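Long-range contacts in immunomodulatory active chitinase (Trichuris suis, PDB 6G9C), which probably binds and hydrolyses chitin as a secreted family 18 glycosidase, and displays immunomodulatory properties in inflammatory lung disease: residues V347-K358 against P389-L398; A70-V78 against T116-A124. One frame throughout, in Å; residues are numbered along the deposited sequence.

Contact 1: residues V347-K358 against P389-L398; sequences VESMKAKINWIK and PLISLMQEIL
Helix 347-358 packs on helix 392-398 with their axes 9.8 Å apart and running in broadly the same direction, crossing at -40°. Ile354 is a knob among Leu393, Met394, Ile397 and Leu398. Its two branches divide the hole. CD1 reaches Leu393 CB at 3.7 Å, and CG2 lies 3.6 Å from Ile397 CG2 and also touches Leu398 CG. Leu393 and Ile397 return the interlock. Leu393 pushes CD1 against Met350 CB at 3.5 Å, among Val347, Met350, Lys351 and Ile354. Ile397 fits among Lys351, Ile354, Asn355 and Lys358. At the start of the helix, Val347 CG2 meets Leu390 CD2 at 3.7 Å, and Met350 bends round to bring CE to Leu390 CB. At the other end a polar bond joins the apolar packing. A turn at chi3 (-60°) of Lys358 brings NZ to Ile397 O at 2.6 Å, with the donor 33° out of the carbonyl plane. Met350 and Ile354 also touch strand 268-281, and Met394 touches strands 34-40 and 364-368. This is knobs-into-holes packing between neighbouring outer helices of the TIM barrel typical of family 18 glycosidases.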
ATOM      1  N   VAL A 347      29.538  13.640  -7.935  1.00 27.18           N
ATOM      2  CA  VAL A 347      29.853  12.440  -7.162  1.00 31.88           C
ATOM      3  C   VAL A 347      30.947  12.733  -6.143  1.00 36.01           C
ATOM      4  O   VAL A 347      30.870  12.299  -4.987  1.00 35.83           O
ATOM      5  CB  VAL A 347      30.239  11.267  -8.080  1.00 38.40           C
ATOM      6  CG1 VAL A 347      30.723  10.117  -7.230  1.00 39.47           C
ATOM      7  CG2 VAL A 347      29.040  10.819  -8.911  1.00 36.55           C
ATOM      8  N   GLU A 348      31.975  13.482  -6.541  1.00 30.96           N
ATOM      9  CA  GLU A 348      33.049  13.783  -5.598  1.00 31.88           C
ATOM     10  C   GLU A 348      32.559  14.657  -4.444  1.00 34.86           C
ATOM     11  O   GLU A 348      32.936  14.428  -3.288  1.00 30.64           O
ATOM     12  CB  GLU A 348      34.224  14.454  -6.313  1.00 31.08           C
ATOM     13  CG  GLU A 348      34.893  13.595  -7.399  1.00 32.66           C
ATOM     14  CD  GLU A 348      35.720  12.442  -6.847  1.00 41.24           C
ATOM     15  OE1 GLU A 348      35.645  12.159  -5.629  1.00 43.39           O
ATOM     16  OE2 GLU A 348      36.466  11.816  -7.633  1.00 40.65           O
ATOM     17  N   SER A 349      31.741  15.677  -4.727  1.00 31.15           N
ATOM     18  CA  SER A 349      31.282  16.534  -3.635  1.00 29.51           C
ATOM     19  C   SER A 349      30.311  15.783  -2.735  1.00 33.15           C
ATOM     20  O   SER A 349      30.345  15.938  -1.507  1.00 29.12           O
ATOM     21  CB  SER A 349      30.646  17.826  -4.174  1.00 28.50           C
ATOM     22  OG  SER A 349      29.388  17.607  -4.791  1.00 31.29           O
ATOM     23  N   MET A 350      29.455  14.944  -3.323  1.00 30.17           N
ATOM     24  CA  MET A 350      28.544  14.133  -2.514  1.00 32.81           C
ATOM     25  C   MET A 350      29.313  13.138  -1.661  1.00 33.03           C
ATOM     26  O   MET A 350      28.960  12.898  -0.498  1.00 30.42           O
ATOM     27  CB  MET A 350      27.553  13.393  -3.409  1.00 32.25           C
ATOM     28  CG  MET A 350      26.622  14.294  -4.174  1.00 38.18           C
ATOM     29  SD  MET A 350      25.296  14.896  -3.131  1.00 42.29           S
ATOM     30  CE  MET A 350      23.921  14.075  -3.922  1.00 48.21           C
ATOM     31  N   LYS A 351      30.370  12.545  -2.231  1.00 28.94           N
ATOM     32  CA  LYS A 351      31.204  11.609  -1.488  1.00 31.87           C
ATOM     33  C   LYS A 351      31.804  12.276  -0.266  1.00 36.53           C
ATOM     34  O   LYS A 351      31.804  11.710   0.836  1.00 41.11           O
ATOM     35  CB  LYS A 351      32.331  11.077  -2.389  1.00 33.04           C
ATOM     36  CG  LYS A 351      32.222   9.643  -2.782  1.00 42.58           C
ATOM     37  CD  LYS A 351      33.306   9.277  -3.820  1.00 43.61           C
ATOM     38  CE  LYS A 351      34.715   9.615  -3.341  1.00 45.50           C
ATOM     39  NZ  LYS A 351      35.763   9.237  -4.351  1.00 47.25           N
ATOM     40  N   ALA A 352      32.370  13.469  -0.454  1.00 32.62           N
ATOM     41  CA  ALA A 352      32.995  14.162   0.662  1.00 36.07           C
ATOM     42  C   ALA A 352      31.962  14.506   1.728  1.00 36.05           C
ATOM     43  O   ALA A 352      32.195  14.288   2.923  1.00 39.17           O
ATOM     44  CB  ALA A 352      33.710  15.418   0.163  1.00 31.69           C
ATOM     45  N   LYS A 353      30.800  15.016   1.307  1.00 32.25           N
ATOM     46  CA  LYS A 353      29.765  15.432   2.253  1.00 28.71           C
ATOM     47  C   LYS A 353      29.182  14.241   3.013  1.00 31.04           C
ATOM     48  O   LYS A 353      29.019  14.295   4.238  1.00 32.10           O
ATOM     49  CB  LYS A 353      28.665  16.185   1.508  1.00 25.11           C
ATOM     50  CG  LYS A 353      29.118  17.561   1.017  1.00 26.70           C
ATOM     51  CD  LYS A 353      28.058  18.210   0.143  1.00 26.49           C
ATOM     52  CE  LYS A 353      28.399  19.669  -0.128  1.00 28.49           C
ATOM     53  NZ  LYS A 353      27.430  20.291  -1.085  1.00 27.35           N
ATOM     54  N   ILE A 354      28.848  13.163   2.301  1.00 31.89           N
ATOM     55  CA  ILE A 354      28.226  12.006   2.946  1.00 29.10           C
ATOM     56  C   ILE A 354      29.214  11.294   3.866  1.00 36.15           C
ATOM     57  O   ILE A 354      28.838  10.799   4.937  1.00 35.66           O
ATOM     58  CB  ILE A 354      27.640  11.062   1.881  1.00 32.63           C
ATOM     59  CG1 ILE A 354      26.535  11.788   1.111  1.00 30.10           C
ATOM     60  CG2 ILE A 354      27.081   9.783   2.519  1.00 33.62           C
ATOM     61  CD1 ILE A 354      25.985  11.012  -0.056  1.00 34.20           C
ATOM     62  N   ASN A 355      30.485  11.200   3.458  1.00 35.51           N
ATOM     63  CA  ASN A 355      31.501  10.654   4.353  1.00 40.00           C
ATOM     64  C   ASN A 355      31.707  11.563   5.558  1.00 39.10           C
ATOM     65  O   ASN A 355      31.960  11.083   6.670  1.00 42.12           O
ATOM     66  CB  ASN A 355      32.819  10.452   3.604  1.00 43.53           C
ATOM     67  CG  ASN A 355      32.834   9.181   2.779  1.00 48.66           C
ATOM     68  OD1 ASN A 355      32.501   8.101   3.268  1.00 53.17           O
ATOM     69  ND2 ASN A 355      33.224   9.304   1.522  1.00 49.71           N
ATOM     70  N   TRP A 356      31.593  12.879   5.357  1.00 36.25           N
ATOM     71  CA  TRP A 356      31.664  13.812   6.478  1.00 38.14           C
ATOM     72  C   TRP A 356      30.502  13.607   7.456  1.00 37.40           C
ATOM     73  O   TRP A 356      30.702  13.603   8.677  1.00 40.01           O
ATOM     74  CB  TRP A 356      31.680  15.247   5.949  1.00 38.05           C
ATOM     75  CG  TRP A 356      31.626  16.284   7.024  1.00 38.01           C
ATOM     76  CD1 TRP A 356      32.677  16.793   7.729  1.00 42.07           C
ATOM     77  CD2 TRP A 356      30.453  16.939   7.520  1.00 36.70           C
ATOM     78  NE1 TRP A 356      32.231  17.727   8.634  1.00 44.90           N
ATOM     79  CE2 TRP A 356      30.869  17.838   8.523  1.00 43.48           C
ATOM     80  CE3 TRP A 356      29.094  16.860   7.206  1.00 40.41           C
ATOM     81  CZ2 TRP A 356      29.974  18.646   9.220  1.00 42.73           C
ATOM     82  CZ3 TRP A 356      28.204  17.664   7.906  1.00 42.36           C
ATOM     83  CH2 TRP A 356      28.648  18.545   8.895  1.00 41.18           C
ATOM     84  N   ILE A 357      29.278  13.448   6.936  1.00 36.26           N
ATOM     85  CA  ILE A 357      28.118  13.175   7.792  1.00 38.69           C
ATOM     86  C   ILE A 357      28.425  12.025   8.741  1.00 44.44           C
ATOM     87  O   ILE A 357      28.142  12.087   9.945  1.00 39.62           O
ATOM     88  CB  ILE A 357      26.874  12.862   6.941  1.00 35.44           C
ATOM     89  CG1 ILE A 357      26.410  14.079   6.149  1.00 33.24           C
ATOM     90  CG2 ILE A 357      25.719  12.349   7.817  1.00 36.66           C
ATOM     91  CD1 ILE A 357      25.285  13.718   5.185  1.00 30.44           C
ATOM     92  N   LYS A 358      29.022  10.957   8.209  1.00 38.49           N
ATOM     93  CA  LYS A 358      29.341   9.805   9.043  1.00 43.91           C
ATOM     94  C   LYS A 358      30.429  10.146  10.057  1.00 46.44           C
ATOM     95  O   LYS A 358      30.364   9.717  11.216  1.00 46.24           O
ATOM     96  CB  LYS A 358      29.766   8.631   8.159  1.00 45.68           C
ATOM     97  CG  LYS A 358      29.548   7.269   8.783  1.00 52.68           C
ATOM     98  CD  LYS A 358      30.223   6.172   7.988  1.00 61.79           C
ATOM     99  CE  LYS A 358      29.695   6.120   6.571  1.00 68.28           C
ATOM    100  NZ  LYS A 358      30.138   4.878   5.877  1.00 78.54           N
ATOM    101  N   PRO A 389      23.569   8.420 -10.135  1.00 34.27           N
ATOM    102  CA  PRO A 389      24.968   8.412  -9.670  1.00 36.03           C
ATOM    103  C   PRO A 389      25.169   9.226  -8.398  1.00 34.22           C
ATOM    104  O   PRO A 389      26.029   8.885  -7.574  1.00 33.92           O
ATOM    105  CB  PRO A 389      25.738   9.010 -10.858  1.00 32.33           C
ATOM    106  CG  PRO A 389      24.719   9.856 -11.570  1.00 32.93           C
ATOM    107  CD  PRO A 389      23.421   9.108 -11.428  1.00 32.39           C
ATOM    108  N   LEU A 390      24.394  10.292  -8.215  1.00 28.01           N
ATOM    109  CA  LEU A 390      24.516  11.101  -7.005  1.00 29.49           C
ATOM    110  C   LEU A 390      23.761  10.479  -5.832  1.00 31.03           C
ATOM    111  O   LEU A 390      24.338  10.243  -4.764  1.00 30.41           O
ATOM    112  CB  LEU A 390      23.997  12.522  -7.254  1.00 29.85           C
ATOM    113  CG  LEU A 390      24.659  13.319  -8.378  1.00 32.78           C
ATOM    114  CD1 LEU A 390      24.287  14.789  -8.280  1.00 31.56           C
ATOM    115  CD2 LEU A 390      26.153  13.138  -8.324  1.00 35.10           C
ATOM    116  N   ILE A 391      22.470  10.204  -6.014  1.00 27.07           N
ATOM    117  CA  ILE A 391      21.635   9.841  -4.870  1.00 32.02           C
ATOM    118  C   ILE A 391      21.979   8.445  -4.343  1.00 30.51           C
ATOM    119  O   ILE A 391      21.873   8.193  -3.135  1.00 31.83           O
ATOM    120  CB  ILE A 391      20.150   9.999  -5.255  1.00 28.48           C
ATOM    121  CG1 ILE A 391      19.882  11.463  -5.613  1.00 27.71           C
ATOM    122  CG2 ILE A 391      19.225   9.602  -4.103  1.00 25.38           C
ATOM    123  CD1 ILE A 391      18.515  11.715  -6.171  1.00 27.38           C
ATOM    124  N   SER A 392      22.444   7.531  -5.216  1.00 29.75           N
ATOM    125  CA  SER A 392      22.880   6.206  -4.773  1.00 31.43           C
ATOM    126  C   SER A 392      23.931   6.260  -3.675  1.00 34.59           C
ATOM    127  O   SER A 392      24.078   5.282  -2.930  1.00 35.87           O
ATOM    128  CB  SER A 392      23.483   5.392  -5.937  1.00 37.24           C
ATOM    129  OG  SER A 392      22.561   5.241  -6.992  1.00 47.46           O
ATOM    130  N   LEU A 393      24.688   7.360  -3.587  1.00 32.52           N
ATOM    131  CA  LEU A 393      25.775   7.443  -2.616  1.00 34.82           C
ATOM    132  C   LEU A 393      25.275   7.398  -1.179  1.00 35.74           C
ATOM    133  O   LEU A 393      26.043   7.040  -0.282  1.00 34.83           O
ATOM    134  CB  LEU A 393      26.585   8.724  -2.845  1.00 31.09           C
ATOM    135  CG  LEU A 393      27.402   8.706  -4.152  1.00 33.73           C
ATOM    136  CD1 LEU A 393      27.998  10.072  -4.450  1.00 34.58           C
ATOM    137  CD2 LEU A 393      28.483   7.657  -4.087  1.00 33.73           C
ATOM    138  N   MET A 394      24.021   7.793  -0.931  1.00 32.78           N
ATOM    139  CA  MET A 394      23.484   7.726   0.426  1.00 32.69           C
ATOM    140  C   MET A 394      23.414   6.281   0.912  1.00 31.82           C
ATOM    141  O   MET A 394      24.014   5.919   1.931  1.00 37.38           O
ATOM    142  CB  MET A 394      22.101   8.390   0.489  1.00 30.13           C
ATOM    143  CG  MET A 394      22.123   9.900   0.340  1.00 30.85           C
ATOM    144  SD  MET A 394      20.589  10.665   0.932  1.00 31.08           S
ATOM    145  CE  MET A 394      19.385   9.932  -0.160  1.00 28.34           C
ATOM    146  N   GLN A 395      22.697   5.432   0.171  1.00 35.93           N
ATOM    147  CA  GLN A 395      22.652   4.007   0.493  1.00 40.72           C
ATOM    148  C   GLN A 395      24.049   3.394   0.542  1.00 43.31           C
ATOM    149  O   GLN A 395      24.363   2.610   1.446  1.00 42.11           O
ATOM    150  CB  GLN A 395      21.796   3.286  -0.545  1.00 43.26           C
ATOM    151  CG  GLN A 395      20.878   2.241   0.004  1.00 58.97           C
ATOM    152  CD  GLN A 395      21.621   1.081   0.586  1.00 72.79           C
ATOM    153  OE1 GLN A 395      22.679   0.698   0.089  1.00 78.86           O
ATOM    154  NE2 GLN A 395      21.074   0.505   1.653  1.00 80.50           N
ATOM    155  N   GLU A 396      24.903   3.734  -0.428  1.00 38.97           N
ATOM    156  CA  GLU A 396      26.182   3.038  -0.549  1.00 44.40           C
ATOM    157  C   GLU A 396      27.111   3.359   0.606  1.00 47.26           C
ATOM    158  O   GLU A 396      27.888   2.495   1.024  1.00 46.04           O
ATOM    159  CB  GLU A 396      26.869   3.399  -1.860  1.00 38.65           C
ATOM    160  CG  GLU A 396      26.227   2.793  -3.080  1.00 48.66           C
ATOM    161  CD  GLU A 396      26.767   3.386  -4.361  1.00 53.59           C
ATOM    162  OE1 GLU A 396      27.873   3.973  -4.326  1.00 55.97           O
ATOM    163  OE2 GLU A 396      26.084   3.272  -5.401  1.00 58.69           O
ATOM    164  N   ILE A 397      27.048   4.579   1.129  1.00 38.98           N
ATOM    165  CA  ILE A 397      27.961   5.027   2.169  1.00 42.10           C
ATOM    166  C   ILE A 397      27.319   4.962   3.549  1.00 45.74           C
ATOM    167  O   ILE A 397      27.944   4.495   4.501  1.00 45.67           O
ATOM    168  CB  ILE A 397      28.463   6.454   1.858  1.00 43.64           C
ATOM    169  CG1 ILE A 397      29.220   6.476   0.525  1.00 45.99           C
ATOM    170  CG2 ILE A 397      29.336   6.977   2.994  1.00 41.05           C
ATOM    171  CD1 ILE A 397      29.491   7.879  -0.022  1.00 40.01           C
ATOM    172  N   LEU A 398      26.070   5.416   3.684  1.00 45.57           N
ATOM    173  CA  LEU A 398      25.417   5.390   4.985  1.00 46.15           C
ATOM    174  C   LEU A 398      24.747   4.057   5.290  1.00 57.40           C
ATOM    175  O   LEU A 398      24.371   3.824   6.442  1.00 58.24           O
ATOM    176  CB  LEU A 398      24.388   6.519   5.095  1.00 38.68           C
ATOM    177  CG  LEU A 398      24.941   7.940   4.903  1.00 38.31           C
ATOM    178  CD1 LEU A 398      23.828   8.961   4.922  1.00 38.29           C
ATOM    179  CD2 LEU A 398      26.002   8.267   5.947  1.00 39.37           C
TER

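Contact 2: residues A70-V78 against T116-A124; sequences AKLNDDFTV and TATFKKMAA
Asp75 OD1, in the turn that carries Phe76 to helix 117-122, is gripped twice by Thr77. The hydroxyl OG1 of Thr77 donates to Asp75 OD1 at 2.7 Å, on the syn side of the carboxylate. The backbone N of Thr77 donates to the same OD1 at 3.0 Å, from above the carboxylate plane, which makes an Asx turn. Asn73 ND2 in turn donates to Thr77 OG1, almost in its own amide plane. These bonds brace the turn that presents Phe76. Its ring lies with one face over the backbone of Met122, in a CH-pi contact of Met122 CA at 3.9 Å from the ring centroid. Met122 CB comes to 3.5 Å from Phe76 CD1, near the rim. The methyl CG2 of Thr118 approaches the ring at its edge and also rests 3.5 Å from Asn73 O. Leu72 has CG anti to the backbone N (chi1 179°), and its CD2 reaches both Thr118 CG2 at 3.7 Å and Phe119 CD1 at 3.9 Å. Beyond the two segments, Phe119 stacks on Trp152, and Met122 touches Phe132 and Leu166. Residues 73-77 have the pattern of a type I turn with a G1 beta bulge, Phe76 taking the left-handed position (phi 83°). The contact packs this hairpin end of a TIM-barrel strand on a short outer helix.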
ATOM      1  N   ALA A  70       1.966  19.888  -1.207  1.00 28.59           N
ATOM      2  CA  ALA A  70       0.539  20.141  -1.128  1.00 34.57           C
ATOM      3  C   ALA A  70       0.287  21.649  -1.156  1.00 37.37           C
ATOM      4  O   ALA A  70       1.216  22.461  -1.188  1.00 35.17           O
ATOM      5  CB  ALA A  70      -0.057  19.509   0.132  1.00 31.48           C
ATOM      6  N   LYS A  71      -0.990  22.025  -1.118  1.00 36.16           N
ATOM      7  CA  LYS A  71      -1.427  23.412  -1.205  1.00 35.33           C
ATOM      8  C   LYS A  71      -2.109  23.809   0.097  1.00 36.80           C
ATOM      9  O   LYS A  71      -2.990  23.086   0.578  1.00 36.71           O
ATOM     10  CB  LYS A  71      -2.386  23.589  -2.390  1.00 37.25           C
ATOM     11  CG  LYS A  71      -3.223  24.842  -2.375  1.00 51.17           C
ATOM     12  CD  LYS A  71      -2.450  26.034  -2.887  1.00 62.44           C
ATOM     13  CE  LYS A  71      -3.390  27.081  -3.455  1.00 73.65           C
ATOM     14  NZ  LYS A  71      -2.641  28.268  -3.951  1.00 76.74           N
ATOM     15  N   LEU A  72      -1.713  24.960   0.657  1.00 33.87           N
ATOM     16  CA  LEU A  72      -2.412  25.580   1.790  1.00 37.08           C
ATOM     17  C   LEU A  72      -3.309  26.690   1.259  1.00 41.22           C
ATOM     18  O   LEU A  72      -2.818  27.738   0.825  1.00 44.90           O
ATOM     19  CB  LEU A  72      -1.427  26.131   2.823  1.00 38.95           C
ATOM     20  CG  LEU A  72      -2.038  26.825   4.051  1.00 39.65           C
ATOM     21  CD1 LEU A  72      -2.903  25.845   4.831  1.00 38.42           C
ATOM     22  CD2 LEU A  72      -0.953  27.403   4.950  1.00 42.02           C
ATOM     23  N   ASN A  73      -4.618  26.464   1.304  1.00 39.53           N
ATOM     24  CA  ASN A  73      -5.589  27.417   0.803  1.00 46.21           C
ATOM     25  C   ASN A  73      -5.676  28.636   1.721  1.00 48.44           C
ATOM     26  O   ASN A  73      -5.201  28.632   2.860  1.00 44.92           O
ATOM     27  CB  ASN A  73      -6.965  26.766   0.681  1.00 49.47           C
ATOM     28  CG  ASN A  73      -7.027  25.747  -0.427  1.00 53.01           C
ATOM     29  OD1 ASN A  73      -6.529  25.982  -1.533  1.00 54.43           O
ATOM     30  ND2 ASN A  73      -7.648  24.609  -0.147  1.00 50.58           N
ATOM     31  N   ASP A  74      -6.306  29.694   1.201  1.00 46.15           N
ATOM     32  CA  ASP A  74      -6.446  30.929   1.965  1.00 49.89           C
ATOM     33  C   ASP A  74      -7.222  30.718   3.255  1.00 52.87           C
ATOM     34  O   ASP A  74      -6.973  31.416   4.246  1.00 55.31           O
ATOM     35  CB  ASP A  74      -7.130  31.997   1.112  1.00 55.82           C
ATOM     36  CG  ASP A  74      -6.275  32.438  -0.050  1.00 58.06           C
ATOM     37  OD1 ASP A  74      -5.094  32.040  -0.098  1.00 56.89           O
ATOM     38  OD2 ASP A  74      -6.778  33.174  -0.919  1.00 65.48           O
ATOM     39  N   ASP A  75      -8.165  29.777   3.269  1.00 51.64           N
ATOM     40  CA  ASP A  75      -8.977  29.531   4.452  1.00 51.01           C
ATOM     41  C   ASP A  75      -8.326  28.552   5.417  1.00 48.91           C
ATOM     42  O   ASP A  75      -8.974  28.141   6.388  1.00 47.42           O
ATOM     43  CB  ASP A  75     -10.374  29.036   4.055  1.00 55.24           C
ATOM     44  CG  ASP A  75     -10.359  27.676   3.367  1.00 50.66           C
ATOM     45  OD1 ASP A  75      -9.279  27.064   3.217  1.00 46.80           O
ATOM     46  OD2 ASP A  75     -11.451  27.221   2.970  1.00 53.26           O
ATOM     47  N   PHE A  76      -7.079  28.158   5.148  1.00 42.67           N
ATOM     48  CA  PHE A  76      -6.209  27.319   5.987  1.00 42.35           C
ATOM     49  C   PHE A  76      -6.486  25.829   5.817  1.00 42.70           C
ATOM     50  O   PHE A  76      -5.945  25.023   6.595  1.00 43.37           O
ATOM     51  CB  PHE A  76      -6.301  27.681   7.478  1.00 39.65           C
ATOM     52  CG  PHE A  76      -6.208  29.165   7.748  1.00 44.00           C
ATOM     53  CD1 PHE A  76      -5.256  29.942   7.094  1.00 46.87           C
ATOM     54  CD2 PHE A  76      -7.065  29.777   8.648  1.00 50.26           C
ATOM     55  CE1 PHE A  76      -5.166  31.302   7.335  1.00 41.12           C
ATOM     56  CE2 PHE A  76      -6.975  31.139   8.892  1.00 48.45           C
ATOM     57  CZ  PHE A  76      -6.024  31.900   8.229  1.00 41.88           C
ATOM     58  N   THR A  77      -7.300  25.424   4.845  1.00 44.89           N
ATOM     59  CA  THR A  77      -7.479  24.005   4.569  1.00 46.34           C
ATOM     60  C   THR A  77      -6.412  23.509   3.587  1.00 44.23           C
ATOM     61  O   THR A  77      -5.770  24.289   2.881  1.00 39.46           O
ATOM     62  CB  THR A  77      -8.880  23.731   4.018  1.00 44.43           C
ATOM     63  OG1 THR A  77      -9.058  24.443   2.790  1.00 42.94           O
ATOM     64  CG2 THR A  77      -9.961  24.162   5.022  1.00 49.15           C
ATOM     65  N   VAL A  78      -6.216  22.188   3.564  1.00 37.90           N
ATOM     66  CA  VAL A  78      -5.171  21.545   2.769  1.00 36.81           C
ATOM     67  C   VAL A  78      -5.798  20.856   1.563  1.00 39.97           C
ATOM     68  O   VAL A  78      -6.888  20.279   1.665  1.00 40.06           O
ATOM     69  CB  VAL A  78      -4.368  20.538   3.615  1.00 38.60           C
ATOM     70  CG1 VAL A  78      -3.322  19.816   2.748  1.00 35.38           C
ATOM     71  CG2 VAL A  78      -3.692  21.243   4.768  1.00 40.28           C
ATOM     72  N   THR A 116       5.190  33.242   2.802  1.00 39.51           N
ATOM     73  CA  THR A 116       4.846  33.116   4.210  1.00 39.36           C
ATOM     74  C   THR A 116       3.506  33.727   4.592  1.00 43.51           C
ATOM     75  O   THR A 116       3.076  33.538   5.734  1.00 44.29           O
ATOM     76  CB  THR A 116       5.943  33.752   5.080  1.00 40.16           C
ATOM     77  OG1 THR A 116       6.042  35.152   4.783  1.00 41.15           O
ATOM     78  CG2 THR A 116       7.296  33.084   4.792  1.00 36.61           C
ATOM     79  N   ALA A 117       2.826  34.432   3.681  1.00 41.88           N
ATOM     80  CA  ALA A 117       1.656  35.221   4.072  1.00 44.25           C
ATOM     81  C   ALA A 117       0.579  34.356   4.722  1.00 46.08           C
ATOM     82  O   ALA A 117       0.058  34.690   5.798  1.00 45.18           O
ATOM     83  CB  ALA A 117       1.082  35.956   2.861  1.00 45.17           C
ATOM     84  N   THR A 118       0.221  33.246   4.076  1.00 39.65           N
ATOM     85  CA  THR A 118      -0.825  32.390   4.630  1.00 48.84           C
ATOM     86  C   THR A 118      -0.342  31.661   5.879  1.00 44.02           C
ATOM     87  O   THR A 118      -1.089  31.555   6.860  1.00 41.43           O
ATOM     88  CB  THR A 118      -1.311  31.393   3.581  1.00 50.30           C
ATOM     89  OG1 THR A 118      -1.651  32.101   2.383  1.00 47.69           O
ATOM     90  CG2 THR A 118      -2.552  30.639   4.089  1.00 45.57           C
ATOM     91  N   PHE A 119       0.896  31.149   5.863  1.00 41.82           N
ATOM     92  CA  PHE A 119       1.449  30.516   7.062  1.00 38.10           C
ATOM     93  C   PHE A 119       1.329  31.444   8.267  1.00 38.09           C
ATOM     94  O   PHE A 119       0.887  31.030   9.345  1.00 37.89           O
ATOM     95  CB  PHE A 119       2.914  30.140   6.851  1.00 33.51           C
ATOM     96  CG  PHE A 119       3.129  28.780   6.233  1.00 36.28           C
ATOM     97  CD1 PHE A 119       2.475  27.659   6.723  1.00 32.88           C
ATOM     98  CD2 PHE A 119       4.007  28.628   5.171  1.00 38.62           C
ATOM     99  CE1 PHE A 119       2.689  26.408   6.159  1.00 35.60           C
ATOM    100  CE2 PHE A 119       4.232  27.377   4.596  1.00 36.05           C
ATOM    101  CZ  PHE A 119       3.569  26.263   5.092  1.00 34.26           C
ATOM    102  N   LYS A 120       1.719  32.712   8.084  1.00 36.12           N
ATOM    103  CA  LYS A 120       1.714  33.688   9.173  1.00 40.70           C
ATOM    104  C   LYS A 120       0.326  33.851   9.770  1.00 44.16           C
ATOM    105  O   LYS A 120       0.169  33.917  10.995  1.00 47.69           O
ATOM    106  CB  LYS A 120       2.223  35.041   8.658  1.00 42.48           C
ATOM    107  CG  LYS A 120       3.726  35.141   8.505  1.00 40.95           C
ATOM    108  CD  LYS A 120       4.121  36.522   7.969  1.00 46.66           C
ATOM    109  CE  LYS A 120       5.632  36.724   8.024  1.00 50.16           C
ATOM    110  NZ  LYS A 120       6.123  37.018   9.402  1.00 56.01           N
ATOM    111  N   LYS A 121      -0.695  33.953   8.916  1.00 45.20           N
ATOM    112  CA  LYS A 121      -2.064  34.083   9.399  1.00 48.93           C
ATOM    113  C   LYS A 121      -2.540  32.789  10.052  1.00 48.09           C
ATOM    114  O   LYS A 121      -3.147  32.814  11.131  1.00 44.41           O
ATOM    115  CB  LYS A 121      -2.996  34.476   8.252  1.00 49.47           C
ATOM    116  CG  LYS A 121      -2.740  35.862   7.663  1.00 50.16           C
ATOM    117  CD  LYS A 121      -3.812  36.229   6.653  1.00 52.09           C
ATOM    118  CE  LYS A 121      -3.385  37.429   5.826  1.00 63.75           C
ATOM    119  NZ  LYS A 121      -4.538  38.079   5.134  1.00 69.41           N
ATOM    120  N   MET A 122      -2.269  31.651   9.408  1.00 39.57           N
ATOM    121  CA  MET A 122      -2.745  30.364   9.915  1.00 38.94           C
ATOM    122  C   MET A 122      -2.211  30.079  11.316  1.00 39.47           C
ATOM    123  O   MET A 122      -2.932  29.555  12.170  1.00 44.24           O
ATOM    124  CB  MET A 122      -2.334  29.246   8.953  1.00 36.55           C
ATOM    125  CG  MET A 122      -2.770  27.852   9.392  1.00 34.19           C
ATOM    126  SD  MET A 122      -1.544  27.039  10.422  1.00 39.98           S
ATOM    127  CE  MET A 122      -0.424  26.432   9.135  1.00 32.59           C
ATOM    128  N   ALA A 123      -0.941  30.389  11.563  1.00 41.68           N
ATOM    129  CA  ALA A 123      -0.327  30.075  12.844  1.00 38.11           C
ATOM    130  C   ALA A 123      -0.689  31.070  13.942  1.00 40.78           C
ATOM    131  O   ALA A 123      -0.352  30.824  15.105  1.00 40.92           O
ATOM    132  CB  ALA A 123       1.196  30.015  12.684  1.00 37.22           C
ATOM    133  N   ALA A 124      -1.379  32.167  13.606  1.00 40.71           N
ATOM    134  CA  ALA A 124      -1.520  33.289  14.533  1.00 45.05           C
ATOM    135  C   ALA A 124      -2.372  32.967  15.760  1.00 50.06           C
ATOM    136  O   ALA A 124      -2.211  33.619  16.800  1.00 46.92           O
ATOM    137  CB  ALA A 124      -2.110  34.499  13.803  1.00 45.08           C
TER

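From the N terminus, strand 34-40 comes first, and strand 64-72 pairs beside it. Contact 2 then opens at residues 70-78 and closes at 116-124, after the chain has passed through helix 85-94 and strand 104-110. It ties the end of strand 64-72 to helix 117-122. The chain goes on round the barrel before contact 1 opens at 347-358. That contact closes at 389-398, after strand 364-368, and brings the last modelled helix onto helix 347-360. The two loops follow in series, and neither nests within nor crosses the other. Their centres lie 36 Å apart, on opposite sides of the chain's centre, and their nearest atoms are about 19 Å apart.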